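Local coordinates for CrtC domain-containing protein (Fusarium vanettenii 77-13-4, PDB 7A0Q) that probably hydrates the plant phytoalexin kievitone, acting as a lyase (kievitone hydratase), at residues S50-V55 with E130-K135; I65-N70 with G185-H190; T86-S91 with N123-E128; L224-T229 with G326-K331. All blocks are in the same frame, centred on the assembly; numbering follows the deposited sequence. Where two conformers were deposited one is given.

Contact 1: S50-V55 with E130-K135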
loop_
_atom_site.group_PDB
_atom_site.type_symbol
_atom_site.label_atom_id
_atom_site.label_comp_id
_atom_site.label_asym_id
_atom_site.label_seq_id
_atom_site.Cartn_x
_atom_site.Cartn_y
_atom_site.Cartn_z
ATOM N N SER A 50 2.406 -10.495 -14.391
ATOM C CA SER A 50 1.381 -10.403 -13.361
ATOM C C SER A 50 0.651 -9.066 -13.360
ATOM O O SER A 50 -0.337 -8.903 -12.629
ATOM C CB SER A 50 2.033 -10.618 -11.999
ATOM O OG SER A 50 2.525 -11.939 -11.939
ATOM N N GLN A 51 1.107 -8.099 -14.154
ATOM C CA GLN A 51 0.566 -6.750 -14.129
ATOM C C GLN A 51 -0.691 -6.493 -14.972
ATOM O O GLN A 51 -1.487 -5.633 -14.588
ATOM C CB GLN A 51 1.659 -5.774 -14.574
ATOM C CG GLN A 51 2.831 -5.660 -13.590
ATOM C CD GLN A 51 2.518 -4.679 -12.486
ATOM O OE1 GLN A 51 1.653 -4.935 -11.654
ATOM N NE2 GLN A 51 3.189 -3.528 -12.489
ATOM N N PRO A 52 -0.911 -7.165 -16.109
ATOM C CA PRO A 52 -2.021 -6.755 -16.989
ATOM C C PRO A 52 -3.408 -6.905 -16.372
ATOM O O PRO A 52 -3.651 -7.707 -15.463
ATOM C CB PRO A 52 -1.870 -7.680 -18.199
ATOM C CG PRO A 52 -0.418 -7.950 -18.259
ATOM C CD PRO A 52 -0.012 -8.100 -16.816
ATOM N N ASN A 53 -4.343 -6.138 -16.948
ATOM C CA ASN A 53 -5.758 -6.214 -16.590
ATOM C C ASN A 53 -6.258 -7.647 -16.518
ATOM O O ASN A 53 -7.028 -7.992 -15.618
ATOM C CB ASN A 53 -6.612 -5.481 -17.630
ATOM C CG ASN A 53 -6.476 -3.982 -17.578
ATOM O OD1 ASN A 53 -5.449 -3.451 -17.173
ATOM N ND2 ASN A 53 -7.517 -3.283 -18.033
ATOM N N SER A 54 -5.877 -8.475 -17.499
ATOM C CA SER A 54 -6.435 -9.826 -17.591
ATOM C C SER A 54 -6.190 -10.630 -16.326
ATOM O O SER A 54 -6.914 -11.598 -16.074
ATOM C CB SER A 54 -5.827 -10.599 -18.760
ATOM O OG SER A 54 -4.414 -10.669 -18.621
ATOM N N VAL A 55 -5.163 -10.275 -15.548
ATOM C CA VAL A 55 -4.848 -11.055 -14.353
ATOM C C VAL A 55 -5.858 -10.779 -13.249
ATOM O O VAL A 55 -6.087 -11.636 -12.381
ATOM C CB VAL A 55 -3.396 -10.765 -13.923
ATOM C CG1 VAL A 55 -3.032 -11.457 -12.601
ATOM C CG2 VAL A 55 -2.437 -11.203 -15.020
ATOM N N GLU A 130 6.867 -1.494 -21.667
ATOM C CA GLU A 130 6.591 -2.851 -22.133
ATOM C C GLU A 130 6.793 -3.878 -21.021
ATOM O O GLU A 130 6.100 -4.902 -20.995
ATOM C CB GLU A 130 7.463 -3.183 -23.349
ATOM C CG GLU A 130 7.079 -2.380 -24.600
ATOM C CD GLU A 130 7.618 -2.973 -25.897
ATOM O OE1 GLU A 130 7.073 -2.628 -26.968
ATOM O OE2 GLU A 130 8.581 -3.766 -25.853
ATOM N N ASP A 131 7.699 -3.613 -20.081
ATOM C CA ASP A 131 7.954 -4.536 -18.975
ATOM C C ASP A 131 7.035 -4.313 -17.777
ATOM O O ASP A 131 7.118 -5.078 -16.810
ATOM C CB ASP A 131 9.426 -4.449 -18.530
ATOM C CG ASP A 131 9.808 -3.087 -17.968
ATOM O OD1 ASP A 131 8.923 -2.226 -17.789
ATOM O OD2 ASP A 131 11.012 -2.876 -17.703
ATOM N N ASN A 132 6.158 -3.307 -17.821
ATOM C CA ASN A 132 5.212 -3.009 -16.732
ATOM C C ASN A 132 5.927 -2.752 -15.406
ATOM O O ASN A 132 5.361 -2.984 -14.332
ATOM C CB ASN A 132 4.164 -4.124 -16.579
ATOM C CG ASN A 132 3.367 -4.356 -17.869
ATOM O OD1 ASN A 132 3.027 -3.404 -18.580
ATOM N ND2 ASN A 132 3.078 -5.615 -18.178
ATOM N N LEU A 133 7.156 -2.231 -15.465
ATOM C CA LEU A 133 7.961 -1.982 -14.274
ATOM C C LEU A 133 8.752 -0.683 -14.398
ATOM O O LEU A 133 8.865 0.072 -13.430
ATOM C CB LEU A 133 8.932 -3.143 -14.036
ATOM C CG LEU A 133 8.308 -4.471 -13.597
ATOM C CD1 LEU A 133 9.395 -5.539 -13.626
ATOM C CD2 LEU A 133 7.684 -4.339 -12.212
ATOM N N SER A 134 9.314 -0.429 -15.583
ATOM C CA SER A 134 10.183 0.729 -15.779
ATOM C C SER A 134 9.415 2.040 -15.799
ATOM O O SER A 134 9.997 3.091 -15.497
ATOM C CB SER A 134 10.976 0.580 -17.077
ATOM O OG SER A 134 11.882 -0.500 -16.986
ATOM N N LYS A 135 8.126 2.009 -16.127
ATOM C CA LYS A 135 7.306 3.209 -16.016
ATOM C C LYS A 135 5.860 2.800 -15.802
ATOM O O LYS A 135 5.258 2.162 -16.668
ATOM C CB LYS A 135 7.435 4.107 -17.249
ATOM C CG LYS A 135 6.896 5.511 -17.004
ATOM C CD LYS A 135 7.182 6.431 -18.187
ATOM C CE LYS A 135 6.636 7.830 -17.928
ATOM N NZ LYS A 135 6.784 8.697 -19.144
#

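Contact 2: I65-N70 with G185-H190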
loop_
_atom_site.group_PDB
_atom_site.type_symbol
_atom_site.label_atom_id
_atom_site.label_comp_id
_atom_site.label_asym_id
_atom_site.label_seq_id
_atom_site.Cartn_x
_atom_site.Cartn_y
_atom_site.Cartn_z
ATOM N N ILE A 65 6.052 11.899 -1.065
ATOM C CA ILE A 65 6.466 12.929 -2.012
ATOM C C ILE A 65 7.092 14.103 -1.264
ATOM O O ILE A 65 6.552 14.556 -0.253
ATOM C CB ILE A 65 5.270 13.413 -2.854
ATOM C CG1 ILE A 65 4.883 12.362 -3.907
ATOM C CG2 ILE A 65 5.574 14.765 -3.501
ATOM C CD1 ILE A 65 3.526 12.596 -4.520
ATOM N N THR A 66 8.236 14.576 -1.756
ATOM C CA THR A 66 8.693 15.941 -1.513
ATOM C C THR A 66 8.613 16.683 -2.840
ATOM O O THR A 66 9.108 16.183 -3.854
ATOM C CB THR A 66 10.127 15.990 -0.976
ATOM O OG1 THR A 66 10.261 15.130 0.162
ATOM C CG2 THR A 66 10.492 17.422 -0.569
ATOM N N THR A 67 7.965 17.853 -2.842
ATOM C CA THR A 67 7.879 18.643 -4.059
ATOM C C THR A 67 9.142 19.485 -4.229
ATOM O O THR A 67 9.976 19.583 -3.323
ATOM C CB THR A 67 6.654 19.552 -4.041
ATOM O OG1 THR A 67 6.780 20.466 -2.948
ATOM C CG2 THR A 67 5.358 18.739 -3.885
ATOM N N THR A 68 9.276 20.098 -5.411
ATOM C CA THR A 68 10.448 20.928 -5.661
ATOM C C THR A 68 10.433 22.204 -4.832
ATOM O O THR A 68 11.486 22.836 -4.686
ATOM C CB THR A 68 10.579 21.265 -7.150
ATOM O OG1 THR A 68 9.399 21.930 -7.620
ATOM C CG2 THR A 68 10.802 19.999 -7.959
ATOM N N ASN A 69 9.279 22.596 -4.279
ATOM C CA ASN A 69 9.232 23.694 -3.320
ATOM C C ASN A 69 9.154 23.202 -1.875
ATOM O O ASN A 69 8.662 23.926 -1.002
ATOM C CB ASN A 69 8.083 24.655 -3.652
ATOM C CG ASN A 69 6.716 24.019 -3.524
ATOM O OD1 ASN A 69 6.541 22.828 -3.783
ATOM N ND2 ASN A 69 5.725 24.823 -3.137
ATOM N N ASN A 70 9.627 21.976 -1.615
ATOM C CA ASN A 70 9.935 21.448 -0.282
ATOM C C ASN A 70 8.702 21.131 0.561
ATOM O O ASN A 70 8.796 21.083 1.794
ATOM C CB ASN A 70 10.861 22.394 0.498
ATOM C CG ASN A 70 11.677 21.673 1.551
ATOM O OD1 ASN A 70 12.081 20.524 1.370
ATOM N ND2 ASN A 70 11.928 22.353 2.665
ATOM N N GLY A 185 6.578 13.485 -11.598
ATOM C CA GLY A 185 5.260 13.946 -11.983
ATOM C C GLY A 185 4.811 15.128 -11.142
ATOM O O GLY A 185 5.622 15.949 -10.702
ATOM N N SER A 186 3.500 15.193 -10.907
ATOM C CA SER A 186 2.950 16.354 -10.231
ATOM C C SER A 186 1.720 15.987 -9.415
ATOM O O SER A 186 1.087 14.946 -9.622
ATOM C CB SER A 186 2.586 17.453 -11.239
ATOM O OG SER A 186 1.449 17.076 -11.995
ATOM N N LEU A 187 1.394 16.864 -8.471
ATOM C CA LEU A 187 0.091 16.855 -7.827
ATOM C C LEU A 187 -0.385 18.295 -7.764
ATOM O O LEU A 187 0.419 19.220 -7.613
ATOM C CB LEU A 187 0.123 16.225 -6.425
ATOM C CG LEU A 187 0.758 16.964 -5.247
ATOM C CD1 LEU A 187 0.202 16.444 -3.937
ATOM C CD2 LEU A 187 2.269 16.800 -5.276
ATOM N N THR A 188 -1.682 18.485 -7.924
ATOM C CA THR A 188 -2.254 19.822 -7.980
ATOM C C THR A 188 -2.961 20.091 -6.659
ATOM O O THR A 188 -3.867 19.343 -6.272
ATOM C CB THR A 188 -3.217 19.957 -9.156
ATOM O OG1 THR A 188 -2.500 19.754 -10.378
ATOM C CG2 THR A 188 -3.831 21.352 -9.175
ATOM N N VAL A 189 -2.538 21.144 -5.961
ATOM C CA VAL A 189 -3.100 21.496 -4.660
ATOM C C VAL A 189 -3.505 22.962 -4.699
ATOM O O VAL A 189 -2.664 23.837 -4.935
ATOM C CB VAL A 189 -2.115 21.231 -3.507
ATOM C CG1 VAL A 189 -1.982 19.738 -3.261
ATOM C CG2 VAL A 189 -0.764 21.828 -3.803
ATOM N N HIS A 190 -4.796 23.225 -4.483
ATOM C CA HIS A 190 -5.334 24.586 -4.459
ATOM C C HIS A 190 -4.983 25.335 -5.744
ATOM O O HIS A 190 -4.478 26.460 -5.726
ATOM C CB HIS A 190 -4.847 25.334 -3.218
ATOM C CG HIS A 190 -5.178 24.638 -1.937
ATOM N ND1 HIS A 190 -4.266 24.477 -0.916
ATOM C CD2 HIS A 190 -6.321 24.042 -1.519
ATOM C CE1 HIS A 190 -4.835 23.819 0.078
ATOM N NE2 HIS A 190 -6.081 23.543 -0.262
#

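Contact 3: T86-S91 with N123-E128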
loop_
_atom_site.group_PDB
_atom_site.type_symbol
_atom_site.label_atom_id
_atom_site.label_comp_id
_atom_site.label_asym_id
_atom_site.label_seq_id
_atom_site.Cartn_x
_atom_site.Cartn_y
_atom_site.Cartn_z
ATOM N N THR A 86 -16.346 -2.306 -10.138
ATOM C CA THR A 86 -14.968 -1.868 -10.006
ATOM C C THR A 86 -14.960 -0.565 -9.229
ATOM O O THR A 86 -15.989 0.093 -9.074
ATOM C CB THR A 86 -14.312 -1.645 -11.372
ATOM O OG1 THR A 86 -14.932 -0.513 -11.995
ATOM C CG2 THR A 86 -14.481 -2.849 -12.262
ATOM N N TYR A 87 -13.782 -0.162 -8.764
ATOM C CA TYR A 87 -13.678 1.197 -8.268
ATOM C C TYR A 87 -12.248 1.683 -8.375
ATOM O O TYR A 87 -11.298 0.902 -8.473
ATOM C CB TYR A 87 -14.194 1.353 -6.829
ATOM C CG TYR A 87 -13.489 0.605 -5.710
ATOM C CD1 TYR A 87 -12.205 0.945 -5.294
ATOM C CD2 TYR A 87 -14.158 -0.382 -5.003
ATOM C CE1 TYR A 87 -11.593 0.275 -4.233
ATOM C CE2 TYR A 87 -13.555 -1.047 -3.933
ATOM C CZ TYR A 87 -12.272 -0.717 -3.558
ATOM O OH TYR A 87 -11.667 -1.365 -2.501
ATOM N N PHE A 88 -12.126 3.002 -8.421
ATOM C CA PHE A 88 -10.867 3.690 -8.213
ATOM C C PHE A 88 -11.047 4.618 -7.028
ATOM O O PHE A 88 -12.081 5.284 -6.903
ATOM C CB PHE A 88 -10.451 4.495 -9.453
ATOM C CG PHE A 88 -9.111 5.183 -9.316
ATOM C CD1 PHE A 88 -7.923 4.484 -9.528
ATOM C CD2 PHE A 88 -9.041 6.534 -8.985
ATOM C CE1 PHE A 88 -6.685 5.129 -9.408
ATOM C CE2 PHE A 88 -7.814 7.187 -8.865
ATOM C CZ PHE A 88 -6.629 6.481 -9.079
ATOM N N ARG A 89 -10.045 4.659 -6.156
ATOM C CA ARG A 89 -10.078 5.564 -5.020
ATOM C C ARG A 89 -8.690 6.157 -4.816
ATOM O O ARG A 89 -7.675 5.572 -5.214
ATOM C CB ARG A 89 -10.598 4.861 -3.745
ATOM C CG ARG A 89 -9.804 3.636 -3.320
ATOM C CD ARG A 89 -10.536 2.907 -2.201
ATOM N NE ARG A 89 -9.772 1.766 -1.706
ATOM C CZ ARG A 89 -10.174 0.974 -0.714
ATOM N NH1 ARG A 89 -11.346 1.198 -0.118
ATOM N NH2 ARG A 89 -9.412 -0.040 -0.320
ATOM N N ALA A 90 -8.653 7.355 -4.243
ATOM C CA ALA A 90 -7.392 8.081 -4.137
ATOM C C ALA A 90 -7.500 9.099 -3.017
ATOM O O ALA A 90 -8.595 9.553 -2.675
ATOM C CB ALA A 90 -7.033 8.788 -5.453
ATOM N N SER A 91 -6.341 9.490 -2.487
ATOM C CA SER A 91 -6.310 10.494 -1.431
ATOM C C SER A 91 -4.998 11.258 -1.480
ATOM O O SER A 91 -4.001 10.798 -2.046
ATOM C CB SER A 91 -6.502 9.867 -0.043
ATOM O OG SER A 91 -5.394 9.056 0.332
ATOM N N ASN A 123 -9.430 8.633 -14.263
ATOM C CA ASN A 123 -8.632 8.313 -13.092
ATOM C C ASN A 123 -8.233 6.854 -13.210
ATOM O O ASN A 123 -9.053 6.031 -13.612
ATOM C CB ASN A 123 -9.425 8.502 -11.789
ATOM C CG ASN A 123 -10.329 9.719 -11.816
ATOM O OD1 ASN A 123 -9.870 10.842 -11.653
ATOM N ND2 ASN A 123 -11.631 9.495 -11.996
ATOM N N GLY A 124 -6.995 6.518 -12.864
ATOM C CA GLY A 124 -6.634 5.111 -12.899
ATOM C C GLY A 124 -5.146 4.866 -12.700
ATOM O O GLY A 124 -4.410 5.723 -12.193
ATOM N N ILE A 125 -4.737 3.651 -13.073
ATOM C CA ILE A 125 -3.348 3.202 -13.009
ATOM C C ILE A 125 -3.031 2.533 -14.336
ATOM O O ILE A 125 -3.831 1.740 -14.844
ATOM C CB ILE A 125 -3.109 2.246 -11.821
ATOM C CG1 ILE A 125 -3.309 2.990 -10.490
ATOM C CG2 ILE A 125 -1.711 1.627 -11.894
ATOM C CD1 ILE A 125 -3.327 2.082 -9.261
ATOM N N LYS A 126 -1.904 2.891 -14.939
ATOM C CA LYS A 126 -1.581 2.268 -16.211
ATOM C C LYS A 126 -0.079 2.096 -16.341
ATOM O O LYS A 126 0.709 2.845 -15.756
ATOM C CB LYS A 126 -2.117 3.089 -17.394
ATOM C CG LYS A 126 -1.504 4.469 -17.520
ATOM C CD LYS A 126 -2.140 5.277 -18.674
ATOM C CE LYS A 126 -1.902 4.613 -20.026
ATOM N NZ LYS A 126 -2.269 5.518 -21.169
ATOM N N SER A 127 0.311 1.123 -17.147
ATOM C CA SER A 127 1.715 0.960 -17.459
ATOM C C SER A 127 2.067 1.807 -18.675
ATOM O O SER A 127 1.291 1.901 -19.632
ATOM C CB SER A 127 2.053 -0.501 -17.723
ATOM O OG SER A 127 3.303 -0.597 -18.380
ATOM N N GLU A 128 3.244 2.428 -18.619
ATOM C CA GLU A 128 3.825 3.172 -19.732
ATOM C C GLU A 128 5.118 2.512 -20.192
ATOM O O GLU A 128 6.023 3.180 -20.693
ATOM C CB GLU A 128 4.087 4.628 -19.348
ATOM C CG GLU A 128 2.903 5.384 -18.752
ATOM C CD GLU A 128 1.905 5.850 -19.796
ATOM O OE1 GLU A 128 1.972 5.353 -20.944
ATOM O OE2 GLU A 128 1.053 6.717 -19.469
#

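Contact 4: L224-T229 with G326-K331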
loop_
_atom_site.group_PDB
_atom_site.type_symbol
_atom_site.label_atom_id
_atom_site.label_comp_id
_atom_site.label_asym_id
_atom_site.label_seq_id
_atom_site.Cartn_x
_atom_site.Cartn_y
_atom_site.Cartn_z
ATOM N N LEU A 224 5.965 -0.743 6.128
ATOM C CA LEU A 224 6.904 -0.012 6.977
ATOM C C LEU A 224 8.252 0.217 6.300
ATOM O O LEU A 224 8.806 -0.683 5.655
ATOM C CB LEU A 224 7.126 -0.736 8.311
ATOM C CG LEU A 224 5.853 -1.111 9.077
ATOM C CD1 LEU A 224 6.214 -1.868 10.357
ATOM C CD2 LEU A 224 4.965 0.122 9.370
ATOM N N HIS A 225 8.793 1.417 6.509
ATOM C CA HIS A 225 10.126 1.810 6.059
ATOM C C HIS A 225 10.966 2.216 7.263
ATOM O O HIS A 225 10.472 2.900 8.164
ATOM C CB HIS A 225 10.067 2.988 5.077
ATOM C CG HIS A 225 9.183 2.736 3.898
ATOM N ND1 HIS A 225 9.673 2.359 2.667
ATOM C CD2 HIS A 225 7.834 2.747 3.782
ATOM C CE1 HIS A 225 8.663 2.177 1.830
ATOM N NE2 HIS A 225 7.536 2.394 2.488
ATOM N N ILE A 226 12.225 1.779 7.277
ATOM C CA ILE A 226 13.178 2.157 8.325
ATOM C C ILE A 226 14.360 2.835 7.639
ATOM O O ILE A 226 15.290 2.154 7.180
ATOM C CB ILE A 226 13.617 0.943 9.161
ATOM C CG1 ILE A 226 12.390 0.278 9.788
ATOM C CG2 ILE A 226 14.615 1.375 10.254
ATOM C CD1 ILE A 226 12.680 -1.058 10.471
ATOM N N PRO A 227 14.347 4.167 7.527
ATOM C CA PRO A 227 15.317 4.866 6.660
ATOM C C PRO A 227 16.785 4.563 6.920
ATOM O O PRO A 227 17.590 4.667 5.985
ATOM C CB PRO A 227 15.000 6.344 6.924
ATOM C CG PRO A 227 13.533 6.351 7.247
ATOM C CD PRO A 227 13.249 5.048 7.965
ATOM N N SER A 228 17.176 4.187 8.130
ATOM C CA SER A 228 18.597 3.876 8.281
ATOM C C SER A 228 19.001 2.538 7.652
ATOM O O SER A 228 20.186 2.183 7.703
ATOM C CB SER A 228 18.975 3.889 9.760
ATOM O OG SER A 228 18.206 2.947 10.495
ATOM N N THR A 229 18.068 1.792 7.061
ATOM C CA THR A 229 18.297 0.401 6.692
ATOM C C THR A 229 17.656 0.106 5.346
ATOM O O THR A 229 16.930 0.924 4.785
ATOM C CB THR A 229 17.703 -0.573 7.717
ATOM O OG1 THR A 229 16.271 -0.554 7.600
ATOM C CG2 THR A 229 18.109 -0.205 9.155
ATOM N N GLY A 326 10.858 2.053 17.637
ATOM C CA GLY A 326 10.999 0.704 18.143
ATOM C C GLY A 326 12.453 0.292 18.152
ATOM O O GLY A 326 13.347 1.137 18.189
ATOM N N ASN A 327 12.672 -1.016 18.132
ATOM C CA ASN A 327 14.017 -1.559 18.064
ATOM C C ASN A 327 14.058 -2.656 17.019
ATOM O O ASN A 327 13.049 -3.304 16.736
ATOM C CB ASN A 327 14.496 -2.115 19.420
ATOM C CG ASN A 327 14.017 -3.533 19.677
ATOM O OD1 ASN A 327 14.666 -4.512 19.289
ATOM N ND2 ASN A 327 12.878 -3.653 20.341
ATOM N N VAL A 328 15.229 -2.833 16.426
ATOM C CA VAL A 328 15.515 -3.979 15.578
ATOM C C VAL A 328 16.786 -4.612 16.114
ATOM O O VAL A 328 17.834 -3.955 16.160
ATOM C CB VAL A 328 15.679 -3.592 14.101
ATOM C CG1 VAL A 328 16.146 -4.790 13.301
ATOM C CG2 VAL A 328 14.368 -3.045 13.551
ATOM N N HIS A 329 16.688 -5.872 16.539
ATOM C CA HIS A 329 17.806 -6.583 17.153
ATOM C C HIS A 329 18.432 -5.738 18.261
ATOM O O HIS A 329 19.649 -5.556 18.334
ATOM C CB HIS A 329 18.837 -6.988 16.101
ATOM C CG HIS A 329 18.269 -7.834 15.003
ATOM N ND1 HIS A 329 17.446 -8.915 15.246
ATOM C CD2 HIS A 329 18.399 -7.754 13.658
ATOM C CE1 HIS A 329 17.097 -9.465 14.095
ATOM N NE2 HIS A 329 17.660 -8.779 13.118
ATOM N N SER A 330 17.559 -5.186 19.104
ATOM C CA SER A 330 17.895 -4.435 20.313
ATOM C C SER A 330 18.561 -3.094 20.027
ATOM O O SER A 330 19.111 -2.476 20.947
ATOM C CB SER A 330 18.783 -5.254 21.258
ATOM O OG SER A 330 18.383 -6.615 21.281
ATOM N N LYS A 331 18.521 -2.617 18.786
ATOM C CA LYS A 331 19.024 -1.297 18.438
ATOM C C LYS A 331 17.860 -0.375 18.110
ATOM O O LYS A 331 16.989 -0.753 17.315
ATOM C CB LYS A 331 19.978 -1.382 17.239
ATOM C CG LYS A 331 20.456 -0.031 16.714
ATOM C CD LYS A 331 20.700 -0.058 15.207
ATOM C CE LYS A 331 19.553 0.592 14.445
ATOM N NZ LYS A 331 19.831 0.741 12.978
#

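Contact 1: S50-V55 with E130-K135
Two loops of the N-terminal lipocalin-like half are brought together by Gln51 and Asn132: residues 50-55 lead into strand 58-66, while the loop 130-135, shaped by an Asx turn, connects strands 123-127 and 136-142. The two side chains slide past each other in opposite directions, Gln51 CB lying 3.6 Å from Asn132 CB, with their amide planes 71° apart. Gln51 bends at chi2 (-84°), which swings its amide round to the backbone of the other loop. There NE2 donates to Asn132 O at 2.9 Å, nearly straight and within the planes of both the carbonyl and the Gln51 amide. Tyr205 OH bonds to Gln51 OE1, so both ends of this buried amide are held and its rotation is fixed. Asn132 is pinned likewise: Ser127 OG meets its OD1, and ND2 bonds to Ser48 O. Pro52 CD merely brushes ND2. The turn behind Asn132 is tied by Asp131, whose OD1 takes Leu133 N and Ser134 N from the same face of the carboxylate, while its OD2 receives Ser134 OG at 2.6 Å through the syn lone pair.

Contact 2: I65-N70 with G185-H190
With its CG set between the backbone N and the carbonyl carbon (chi1 73°), Leu187 turns one methyl, CD2, toward strand 58-66, and Thr67 answers with CG2, which stands anti to its own carbonyl carbon. The two methyls meet at 3.9 Å, the side chains crossing at about a right angle. Ile65, two residues earlier on the same face, adds a looser apolar touch: its CG2 branch lies 4.3 Å from Leu187 CD2. One leucine methyl thus faces both residues, and no hydrogen bond passes between 65-70 and 185-190.

The threonine is polar on its other branch. Thr67 OG1 donates to Asn69 OD1, the donor tilted 34° from the plane of the amide carbonyl, though the modelled separation is doubtfully short; the same hydroxyl is bonded to Glu71 N. Both links lie within or just beyond the type I turn from Thr67 to Asn70, closed by Asn70 N to Thr67 O at 3.0 Å. The hydroxyl serves the turn while the methyl packs on Leu187.

This is side-chain packing between strands of the calycin-type N-terminal half, far from the magnesium ion. Strands 58-66 and 171-189 are not paired here; each runs antiparallel to strand 202-210. Around the three residues, Tyr73 and Val75 of strand 72-81 and Phe147 and Ile149 of strand 145-152 continue the apolar layer, and Leu194 of strand 192-195 packs against Thr67.

Contact 3: T86-S91 with N123-E128
Face packing comes first: the Phe88 ring lies over the peptide that joins Asn123 to Gly124. Asn123 C sits 4.2 Å above the ring plane over its centre, and Gly124 N stands over the same face, offset toward the rim. CG of Phe88 is placed anti to the backbone N (chi1 -177°), carrying the ring across to the second strand. Gly124, with no side chain, brings its CA to 3.5 Å from Phe88 CE1.

Further CH contacts to the ring complete the packing. Asn123 CB approaches Phe88 CD2 at 3.4 Å, a tight fit, and the apolar Ile125 CG1 reaches CE1 at 4.1 Å from the edge, near the ring plane.

The polar end of Asn123 turns away from Phe88: OD1 accepts from Asn141 N on strand 136-142, and ND2 donates to Val120 O on strand 117-120.

Strands 86-91 and 123-127 cross at 96°, their axes 7.3 Å apart, the near-perpendicular layering familiar from calycin barrels; Tyr103 of strand 100-107 touches both Phe88 and Asn123. At the start of the first strand Thr86 belongs to the magnesium site; the ion is about 7 Å from the Phe88 side chain. With no hydrogen bond between the segments, these strands are joined by an aromatic face on a peptide and by CH contacts, while the buried amide of Asn123 finds its partners on neighbouring strands.

Contact 4: L224-T229 with G326-K331
Ile226 O is gripped twice by Thr229: the backbone N donates at 2.8 Å, closing a type I turn, and OG1 donates at 2.9 Å, in the carbonyl plane on a lone pair. Thr229 OG1 is also bonded to Tyr231 N, so the hydroxyl ties the turn to the residue just before strand 232-240.

From this turn Ile226 points its side chain at the other segment. Its CD1 meets Val328 CG2, the methyl anti to the valine's carbonyl carbon, at 4.0 Å, tip to tip. Val333, on strand 331-343, touches both. That strand is the last of the eight-stranded antiparallel barrel of the lipocalin-like domain and lies between strands 218-225 and 317-328. The contact thus spans one intervening strand near the barrel's end, where Phe324 also packs on Ile226 and Phe297 on Val328.

Strands 317-328 and 331-343 are joined by a tight hairpin: Val328 and Lys331 bond to each other both ways through their backbones across a type I' turn, and Asn327 OD1 accepts from Ser330 N at 3.0 Å, an Asx motif with the donor tilted 26° from the carbonyl plane. Lys331, bent at chi2 and chi3, brings NZ back over the turn of the first segment, where it comes within 3.7 Å of Ser228 OG, a loose approach between two exposed side chains, and 4.3 Å from Thr229 CG2.

Contacts 1 and 3 are directly joined, although their centres lie 14 Å apart: Lys135 O meets Glu128 N at 2.8 Å, a probable hydrogen bond, beside the link from Asn132 to Ser127. Contact 3 leads on to the magnesium site, where Thr86 is joined by Ser109 and Ser119, while contact 1 has an N-acetylglucosamine touching Ser54. Contact 2 packs the same N-terminal half, its nearest atoms about 7 Å from contact 3. Contact 4 belongs to the second lipocalin-like domain, its centre 32 Å from that of contact 3 and on the opposite side of the chain's centre; the centre of contact 1 is likewise 32 Å from it.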